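Local coordinates for protein putative hydrolase (Chromobacterium violaceum, PDB 3MCW) that probably acts as a hydrolase of the isochorismatase family, at residues A23-S28 / A77-V82; R49-P54 / A189-I194; L143-C148 / M169-L174. All blocks are in the same frame, centred on the assembly; numbering follows the deposited sequence. Where two conformers were deposited one is given.

Contact 1 (A23-S28 / A77-V82); sequences AVDDPS and AFKPEV
The carboxylate of Asp-25 takes the ammonium group of Lys-79 on its syn side, the side on which the two oxygens face each other. The salt bridge runs from Lys-79 NZ to Asp-25 OD1, 2.8 Å apart, while Asp-25 OD2 stands further off, 3.3 Å from the same nitrogen. The bridge is thus lopsided rather than evenly forked. It joins two loops of a Rossmann-like alpha/beta fold: residues 23-28 follow strand 14-18, and residues 77-82 lie in the long connection between strands 55-60 and 89-93.

The two side chains arrive from opposite directions, each with its CB aimed at the other segment. Lys-79 reaches across with a chain that stays nearly straight until its last torsion; the bend there (chi4 -77°) turns NZ onto the carboxylate. A long, flexible lysine suits this place because its methylenes lie along the contact and bring NZ to the carboxylate of the exposed Asp-25. The same nitrogen also forms a salt bridge with Glu-38 of helix 37-51, so it has two acidic partners, which would be expected to favour its protonated form.

Backbone bonds add to the joint, Ala-23 with Gly-75 and Lys-79 with Met-20. An Asx turn, in which Asp-26 OD1 accepts from Ser-28 N, shapes the first loop further along. Next to the ion pair, buried Val-24 supplies an apolar branch that meets the lysine chain at about a right angle, Val-24 CG2 lying 3.6 Å from Lys-79 CE.

Contact 2 (R49-P54 / A189-I194); sequences RARGLP and AALGNI. With EDO (1,2-ethanediol), chain K.
Leu-53 and Leu-191 make the apolar part of this contact. The two side chains point in opposing directions and overlap side by side, and Leu-53 CD1 touches Leu-191 CD2 at 3.8 Å. Branched, greasy leucines suit a place where Leu-191 is buried and Leu-53 partly so.

Arg-51 adds a flat polar group laid over the second segment. One face of its guanidinium covers the start of the turn that follows helix 184-191: Leu-191 C lies 4.0 Å from the plane, over its centre. Arg-51 NE comes 3.6 Å from Leu-191 CB. Extended from CG to NE, the arginine spans the gap before chi4 (-76°) turns the guanidinium out of line with the chain. The group also lies over the backbone of Gly-192, near its N and CA, with Arg-51 NH2 3.7 Å from Gly-192 CA.

A single hydrogen bond marks the polar edge. Arg-51 NH1 donates to O2 of a 1,2-ethanediol, probably from the crystallisation liquor, at 2.7 Å and 156°, and the oxygen lies in the guanidinium plane.

Backbone bonding shapes the first segment. Gly-52, at positive phi (67°), ends helix 37-51 in a Schellman motif, a conformation glycine adopts readily, and the chain then enters strand 55-60. Trp-48, about one turn earlier on that helix, touches both leucines, while Phe-8 packs on Leu-191 and Pro-54 bonds through its backbone to Leu-15 of strand 14-18.

Contact 3 (L143-C148 / M169-L174); sequences LAEDGC and MSLANL
Leu-143 reaches from its strand to two leucines about one helical turn apart, Leu-171 and Leu-174. Its chi1 of -179° carries CG away from the backbone N and out towards the helix, and a single methyl, CD2, does the touching. That methyl lies 3.8 Å from Leu-171 CD2 and 3.7 Å from Leu-174 CD1. Both helical leucines adopt the same common rotamer, CG opposite the carbonyl carbon and chi2 near 180°; Leu-171 presents CD2 and Leu-174 presents CD1 to the one methyl of Leu-143. Leu-174 meets Leu-143 at about a right angle, whereas Leu-171 comes in at a slant.

The surroundings are those of a beta-alpha-beta crossover: strand 140-149 leads through a small antiparallel hairpin into helix 163-174, which covers the sheet before the chain returns in parallel as strand 180-182. Val-181 of that strand touches both Leu-171 and Glu-145.

Glu-145 packs its chain against Leu-171. CG is wedged between the backbone N and the carbonyl carbon (chi1 67°), and a second bend at chi2 (85°) turns the carboxylate so that the chain crosses Leu-171 nearly perpendicularly. Glu-145 CB and Glu-145 OE1 each lie 3.7 Å from Leu-171 CD1. A glutamate suits this partly exposed spot because its methylenes do the apolar packing while OE1 has a hydrogen bond with His-167 NE2, earlier on the same helix as Leu-171. The chain turns a corner at residues 145-147 through two overlapping type I turns, with Gly-147 N bonded to Ala-144 O at 2.9 Å. Trp-156 of the second subunit also packs against Leu-171.

Overall arrangement
From the N terminus the chain passes through strand 14-18 into residues 23-28, which open contact 1, and then along helix 37-51 to residues 49-54, which open contact 2. Contact 1 closes at residues 77-82, after contact 2 has opened, so the two loops cross. Contact 3 opens on strand 140-149 and closes on helix 163-174, nested entirely inside the large loop that contact 2 closes at residues 189-194; it follows contact 1 in series. Contact 1 joins two loops, contact 2 ties the ends of helices 37-51 and 184-191, and contact 3 lays a helix on the sheet. Their centres are about 20 to 27 Å apart.

Contact 1 (A23-S28 / A77-V82)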
loop_
_atom_site.group_PDB
_atom_site.type_symbol
_atom_site.label_atom_id
_atom_site.label_comp_id
_atom_site.label_asym_id
_atom_site.label_seq_id
_atom_site.Cartn_x
_atom_site.Cartn_y
_atom_site.Cartn_z
ATOM N N ALA A 23 -3.717 20.397 -8.775
ATOM C CA ALA A 23 -4.950 19.691 -8.429
ATOM C C ALA A 23 -5.173 19.592 -6.950
ATOM O O ALA A 23 -6.318 19.705 -6.486
ATOM C CB ALA A 23 -4.927 18.269 -9.012
ATOM N N VAL A 24 -4.107 19.330 -6.195
ATOM C CA VAL A 24 -4.265 19.037 -4.792
ATOM C C VAL A 24 -4.593 20.248 -3.959
ATOM O O VAL A 24 -4.904 20.082 -2.785
ATOM C CB VAL A 24 -3.088 18.275 -4.215
ATOM C CG1 VAL A 24 -2.798 16.972 -5.003
ATOM C CG2 VAL A 24 -1.874 19.111 -4.160
ATOM N N ASP A 25 -4.523 21.434 -4.564
ATOM C CA ASP A 25 -4.968 22.666 -3.917
ATOM C C ASP A 25 -6.463 22.847 -3.959
ATOM O O ASP A 25 -7.000 23.728 -3.285
ATOM C CB ASP A 25 -4.278 23.883 -4.549
ATOM C CG ASP A 25 -2.784 23.834 -4.438
ATOM O OD1 ASP A 25 -2.272 23.242 -3.474
ATOM O OD2 ASP A 25 -2.109 24.391 -5.326
ATOM N N ASP A 26 -7.162 22.031 -4.726
ATOM C CA ASP A 26 -8.598 22.202 -4.856
ATOM C C ASP A 26 -9.269 21.982 -3.497
ATOM O O ASP A 26 -8.999 20.994 -2.834
ATOM C CB ASP A 26 -9.187 21.248 -5.892
ATOM C CG ASP A 26 -10.535 21.695 -6.318
ATOM O OD1 ASP A 26 -11.485 21.420 -5.614
ATOM O OD2 ASP A 26 -10.639 22.453 -7.310
ATOM N N PRO A 27 -10.158 22.896 -3.071
ATOM C CA PRO A 27 -10.766 22.734 -1.752
ATOM C C PRO A 27 -11.599 21.486 -1.635
ATOM O O PRO A 27 -11.846 21.035 -0.502
ATOM C CB PRO A 27 -11.599 24.003 -1.560
ATOM C CG PRO A 27 -11.345 24.827 -2.667
ATOM C CD PRO A 27 -10.499 24.188 -3.686
ATOM N N SER A 28 -11.997 20.877 -2.752
ATOM C CA SER A 28 -12.750 19.606 -2.805
ATOM C C SER A 28 -12.048 18.459 -2.086
ATOM O O SER A 28 -12.690 17.486 -1.680
ATOM C CB SER A 28 -13.082 19.168 -4.276
ATOM O OG SER A 28 -11.913 18.764 -5.015
ATOM N N ALA A 77 -1.124 20.776 -14.026
ATOM C CA ALA A 77 0.235 21.333 -14.023
ATOM C C ALA A 77 0.944 21.082 -12.711
ATOM O O ALA A 77 0.326 21.070 -11.660
ATOM C CB ALA A 77 0.184 22.845 -14.288
ATOM N N PHE A 78 2.262 20.906 -12.766
ATOM C CA PHE A 78 3.048 20.865 -11.538
ATOM C C PHE A 78 2.925 22.174 -10.767
ATOM O O PHE A 78 2.783 23.262 -11.366
ATOM C CB PHE A 78 4.505 20.542 -11.831
ATOM C CG PHE A 78 4.744 19.089 -12.128
ATOM C CD1 PHE A 78 4.771 18.152 -11.121
ATOM C CD2 PHE A 78 4.955 18.638 -13.428
ATOM C CE1 PHE A 78 5.001 16.812 -11.384
ATOM C CE2 PHE A 78 5.174 17.304 -13.675
ATOM C CZ PHE A 78 5.195 16.392 -12.658
ATOM N N LYS A 79 3.007 22.070 -9.444
ATOM C CA LYS A 79 3.114 23.235 -8.578
ATOM C C LYS A 79 4.414 23.968 -8.932
ATOM O O LYS A 79 5.456 23.342 -9.180
ATOM C CB LYS A 79 3.137 22.795 -7.105
ATOM C CG LYS A 79 1.803 22.304 -6.621
ATOM C CD LYS A 79 1.963 21.548 -5.284
ATOM C CE LYS A 79 0.686 21.589 -4.494
ATOM N NZ LYS A 79 0.470 22.922 -3.813
ATOM N N PRO A 80 4.377 25.303 -8.941
ATOM C CA PRO A 80 5.546 26.051 -9.360
ATOM C C PRO A 80 6.779 25.792 -8.480
ATOM O O PRO A 80 7.884 25.814 -9.024
ATOM C CB PRO A 80 5.088 27.509 -9.273
ATOM C CG PRO A 80 3.851 27.478 -8.459
ATOM C CD PRO A 80 3.237 26.164 -8.586
ATOM N N GLU A 81 6.575 25.460 -7.193
ATOM C CA GLU A 81 7.661 25.215 -6.254
ATOM C C GLU A 81 8.544 24.071 -6.701
ATOM O O GLU A 81 9.702 23.985 -6.306
ATOM C CB GLU A 81 7.141 24.898 -4.840
ATOM C CG GLU A 81 6.477 26.031 -4.124
ATOM C CD GLU A 81 4.977 26.069 -4.311
ATOM O OE1 GLU A 81 4.452 25.505 -5.284
ATOM O OE2 GLU A 81 4.329 26.705 -3.468
ATOM N N VAL A 82 7.951 23.130 -7.439
ATOM C CA VAL A 82 8.632 21.898 -7.823
ATOM C C VAL A 82 8.447 21.591 -9.311
ATOM O O VAL A 82 8.487 20.450 -9.742
ATOM C CB VAL A 82 8.181 20.711 -6.952
ATOM C CG1 VAL A 82 8.713 20.900 -5.500
ATOM C CG2 VAL A 82 6.654 20.522 -6.982
#

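Contact 2 (R49-P54 / A189-I194)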
loop_
_atom_site.group_PDB
_atom_site.type_symbol
_atom_site.label_atom_id
_atom_site.label_comp_id
_atom_site.label_asym_id
_atom_site.label_seq_id
_atom_site.Cartn_x
_atom_site.Cartn_y
_atom_site.Cartn_z
ATOM N N ARG A 49 19.414 19.042 -7.644
ATOM C CA ARG A 49 19.862 19.723 -8.852
ATOM C C ARG A 49 21.284 20.269 -8.680
ATOM O O ARG A 49 22.128 20.094 -9.554
ATOM C CB ARG A 49 18.905 20.854 -9.218
ATOM C CG ARG A 49 17.591 20.385 -9.775
ATOM C CD ARG A 49 16.630 21.539 -9.891
ATOM N NE ARG A 49 15.415 21.120 -10.599
ATOM C CZ ARG A 49 14.270 21.773 -10.621
ATOM N NH1 ARG A 49 14.076 22.871 -9.925
ATOM N NH2 ARG A 49 13.284 21.308 -11.374
ATOM N N ALA A 50 21.541 20.932 -7.562
ATOM C CA ALA A 50 22.842 21.547 -7.318
ATOM C C ALA A 50 23.941 20.496 -7.276
ATOM O O ALA A 50 25.044 20.762 -7.726
ATOM C CB ALA A 50 22.796 22.361 -6.030
ATOM N N ARG A 51 23.631 19.303 -6.767
ATOM C CA ARG A 51 24.589 18.222 -6.623
ATOM C C ARG A 51 24.632 17.319 -7.851
ATOM O O ARG A 51 25.496 16.428 -7.930
ATOM C CB ARG A 51 24.296 17.420 -5.357
ATOM C CG ARG A 51 24.591 18.181 -4.050
ATOM C CD ARG A 51 24.184 17.340 -2.862
ATOM N NE ARG A 51 24.415 17.986 -1.563
ATOM C CZ ARG A 51 25.587 18.115 -0.968
ATOM N NH1 ARG A 51 26.702 17.663 -1.537
ATOM N NH2 ARG A 51 25.667 18.728 0.222
ATOM N N GLY A 52 23.728 17.515 -8.803
ATOM C CA GLY A 52 23.715 16.664 -9.981
ATOM C C GLY A 52 23.334 15.222 -9.705
ATOM O O GLY A 52 23.795 14.320 -10.400
ATOM N N LEU A 53 22.480 15.009 -8.717
ATOM C CA LEU A 53 22.051 13.669 -8.329
ATOM C C LEU A 53 20.786 13.250 -9.101
ATOM O O LEU A 53 20.049 14.087 -9.616
ATOM C CB LEU A 53 21.807 13.660 -6.816
ATOM C CG LEU A 53 23.055 13.738 -5.979
ATOM C CD1 LEU A 53 22.663 14.017 -4.522
ATOM C CD2 LEU A 53 23.823 12.413 -6.100
ATOM N N PRO A 54 20.508 11.940 -9.150
ATOM C CA PRO A 54 19.405 11.454 -9.937
ATOM C C PRO A 54 18.038 11.895 -9.375
ATOM O O PRO A 54 17.840 11.867 -8.162
ATOM C CB PRO A 54 19.563 9.920 -9.853
ATOM C CG PRO A 54 20.839 9.635 -9.298
ATOM C CD PRO A 54 21.305 10.843 -8.581
ATOM N N ALA A 189 21.526 16.789 5.349
ATOM C CA ALA A 189 22.786 16.591 6.061
ATOM C C ALA A 189 23.497 15.344 5.546
ATOM O O ALA A 189 24.716 15.336 5.347
ATOM C CB ALA A 189 22.531 16.496 7.552
ATOM N N ALA A 190 22.742 14.277 5.297
ATOM C CA ALA A 190 23.329 13.018 4.826
ATOM C C ALA A 190 23.963 13.168 3.439
ATOM O O ALA A 190 25.004 12.535 3.156
ATOM C CB ALA A 190 22.285 11.903 4.813
ATOM N N LEU A 191 23.391 14.010 2.583
ATOM C CA LEU A 191 24.006 14.258 1.277
ATOM C C LEU A 191 25.434 14.784 1.410
ATOM O O LEU A 191 26.302 14.414 0.636
ATOM C CB LEU A 191 23.204 15.252 0.471
ATOM C CG LEU A 191 21.826 14.832 -0.007
ATOM C CD1 LEU A 191 21.160 15.944 -0.783
ATOM C CD2 LEU A 191 21.901 13.543 -0.847
ATOM N N GLY A 192 25.654 15.656 2.386
ATOM C CA GLY A 192 26.962 16.222 2.630
ATOM C C GLY A 192 28.021 15.251 3.104
ATOM O O GLY A 192 29.192 15.598 3.082
ATOM N N ASN A 193 27.603 14.064 3.553
ATOM C CA ASN A 193 28.512 13.022 4.038
ATOM C C ASN A 193 28.868 11.977 2.996
ATOM O O ASN A 193 29.757 11.152 3.236
ATOM C CB ASN A 193 27.948 12.346 5.292
ATOM C CG ASN A 193 27.783 13.293 6.452
ATOM O OD1 ASN A 193 26.828 13.165 7.235
ATOM N ND2 ASN A 193 28.678 14.256 6.564
ATOM N N ILE A 194 28.253 12.037 1.816
ATOM C CA ILE A 194 28.519 11.041 0.797
ATOM C C ILE A 194 29.975 11.080 0.361
ATOM O O ILE A 194 30.633 10.045 0.273
ATOM C CB ILE A 194 27.592 11.225 -0.401
ATOM C CG1 ILE A 194 26.166 10.836 0.018
ATOM C CG2 ILE A 194 28.075 10.375 -1.612
ATOM C CD1 ILE A 194 25.149 11.091 -1.040
HETATM C C1 EDO K . 27.231 13.946 -3.037
HETATM O O1 EDO K . 28.651 13.710 -3.176
HETATM C C2 EDO K . 26.793 14.948 -4.054
HETATM O O2 EDO K . 27.225 16.269 -3.736
#

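Contact 3 (L143-C148 / M169-L174)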
loop_
_atom_site.group_PDB
_atom_site.type_symbol
_atom_site.label_atom_id
_atom_site.label_comp_id
_atom_site.label_asym_id
_atom_site.label_seq_id
_atom_site.Cartn_x
_atom_site.Cartn_y
_atom_site.Cartn_z
ATOM N N LEU A 143 11.587 8.039 3.325
ATOM C CA LEU A 143 10.388 8.834 3.113
ATOM C C LEU A 143 10.561 10.148 3.850
ATOM O O LEU A 143 10.648 10.164 5.091
ATOM C CB LEU A 143 9.162 8.064 3.617
ATOM C CG LEU A 143 7.846 8.792 3.427
ATOM C CD1 LEU A 143 7.565 9.143 1.990
ATOM C CD2 LEU A 143 6.716 7.896 3.940
ATOM N N ALA A 144 10.639 11.261 3.117
ATOM C CA ALA A 144 10.832 12.600 3.678
ATOM C C ALA A 144 9.472 13.116 4.103
ATOM O O ALA A 144 8.763 13.783 3.346
ATOM C CB ALA A 144 11.510 13.534 2.665
ATOM N N GLU A 145 9.092 12.805 5.334
ATOM C CA GLU A 145 7.696 12.964 5.727
ATOM C C GLU A 145 7.232 14.421 5.800
ATOM O O GLU A 145 6.074 14.721 5.621
ATOM C CB GLU A 145 7.375 12.194 7.015
ATOM C CG GLU A 145 8.056 12.717 8.238
ATOM C CD GLU A 145 7.315 13.864 8.909
ATOM O OE1 GLU A 145 6.077 13.961 8.779
ATOM O OE2 GLU A 145 7.999 14.660 9.597
ATOM N N ASP A 146 8.170 15.326 6.112
ATOM C CA ASP A 146 7.869 16.759 6.125
ATOM C C ASP A 146 7.639 17.347 4.750
ATOM O O ASP A 146 7.123 18.446 4.617
ATOM C CB ASP A 146 8.919 17.544 6.904
ATOM C CG ASP A 146 10.315 17.445 6.323
ATOM O OD1 ASP A 146 10.704 16.361 5.831
ATOM O OD2 ASP A 146 11.074 18.430 6.411
ATOM N N GLY A 147 8.056 16.606 3.704
ATOM C CA GLY A 147 7.748 16.935 2.330
ATOM C C GLY A 147 6.532 16.235 1.794
ATOM O O GLY A 147 6.271 16.251 0.594
ATOM N N CYS A 148 5.750 15.600 2.657
ATOM C CA CYS A 148 4.527 14.934 2.275
ATOM C C CYS A 148 3.352 15.591 2.977
ATOM O O CYS A 148 3.500 16.155 4.076
ATOM C CB CYS A 148 4.538 13.451 2.683
ATOM S SG CYS A 148 5.820 12.476 1.870
HETATM N N MSE A 169 -0.788 7.825 11.023
HETATM C CA MSE A 169 -1.099 6.405 10.924
HETATM C C MSE A 169 -0.364 5.791 9.731
HETATM O O MSE A 169 0.213 4.693 9.832
HETATM C CB MSE A 169 -2.625 6.174 10.922
HETATM C CG MSE A 169 -3.252 6.450 12.292
HETATM SE SE MSE A 169 -5.173 6.175 12.459
HETATM C CE MSE A 169 -5.084 4.304 12.547
ATOM N N SER A 170 -0.370 6.478 8.591
ATOM C CA SER A 170 0.370 5.949 7.436
ATOM C C SER A 170 1.853 5.861 7.689
ATOM O O SER A 170 2.477 4.855 7.368
ATOM C CB SER A 170 0.114 6.767 6.188
ATOM O OG SER A 170 -1.183 6.570 5.689
ATOM N N LEU A 171 2.440 6.882 8.311
ATOM C CA LEU A 171 3.864 6.811 8.622
ATOM C C LEU A 171 4.190 5.611 9.520
ATOM O O LEU A 171 5.205 4.960 9.348
ATOM C CB LEU A 171 4.374 8.096 9.274
ATOM C CG LEU A 171 4.392 9.363 8.424
ATOM C CD1 LEU A 171 5.001 10.484 9.256
ATOM C CD2 LEU A 171 5.040 9.161 7.053
ATOM N N ALA A 172 3.355 5.360 10.519
ATOM C CA ALA A 172 3.587 4.230 11.407
ATOM C C ALA A 172 3.512 2.898 10.657
ATOM O O ALA A 172 4.285 1.988 10.950
ATOM C CB ALA A 172 2.612 4.255 12.563
ATOM N N ASN A 173 2.558 2.773 9.751
ATOM C CA ASN A 173 2.449 1.549 8.940
ATOM C C ASN A 173 3.612 1.382 7.974
ATOM O O ASN A 173 3.994 0.257 7.658
ATOM C CB ASN A 173 1.115 1.521 8.188
ATOM C CG ASN A 173 -0.104 1.210 9.105
ATOM O OD1 ASN A 173 0.051 0.667 10.213
ATOM N ND2 ASN A 173 -1.269 1.596 8.656
ATOM N N LEU A 174 4.171 2.488 7.507
ATOM C CA LEU A 174 5.253 2.463 6.540
ATOM C C LEU A 174 6.627 2.241 7.161
ATOM O O LEU A 174 7.467 1.548 6.575
ATOM C CB LEU A 174 5.245 3.749 5.713
ATOM C CG LEU A 174 4.100 3.889 4.731
ATOM C CD1 LEU A 174 4.038 5.280 4.132
ATOM C CD2 LEU A 174 4.246 2.844 3.593
#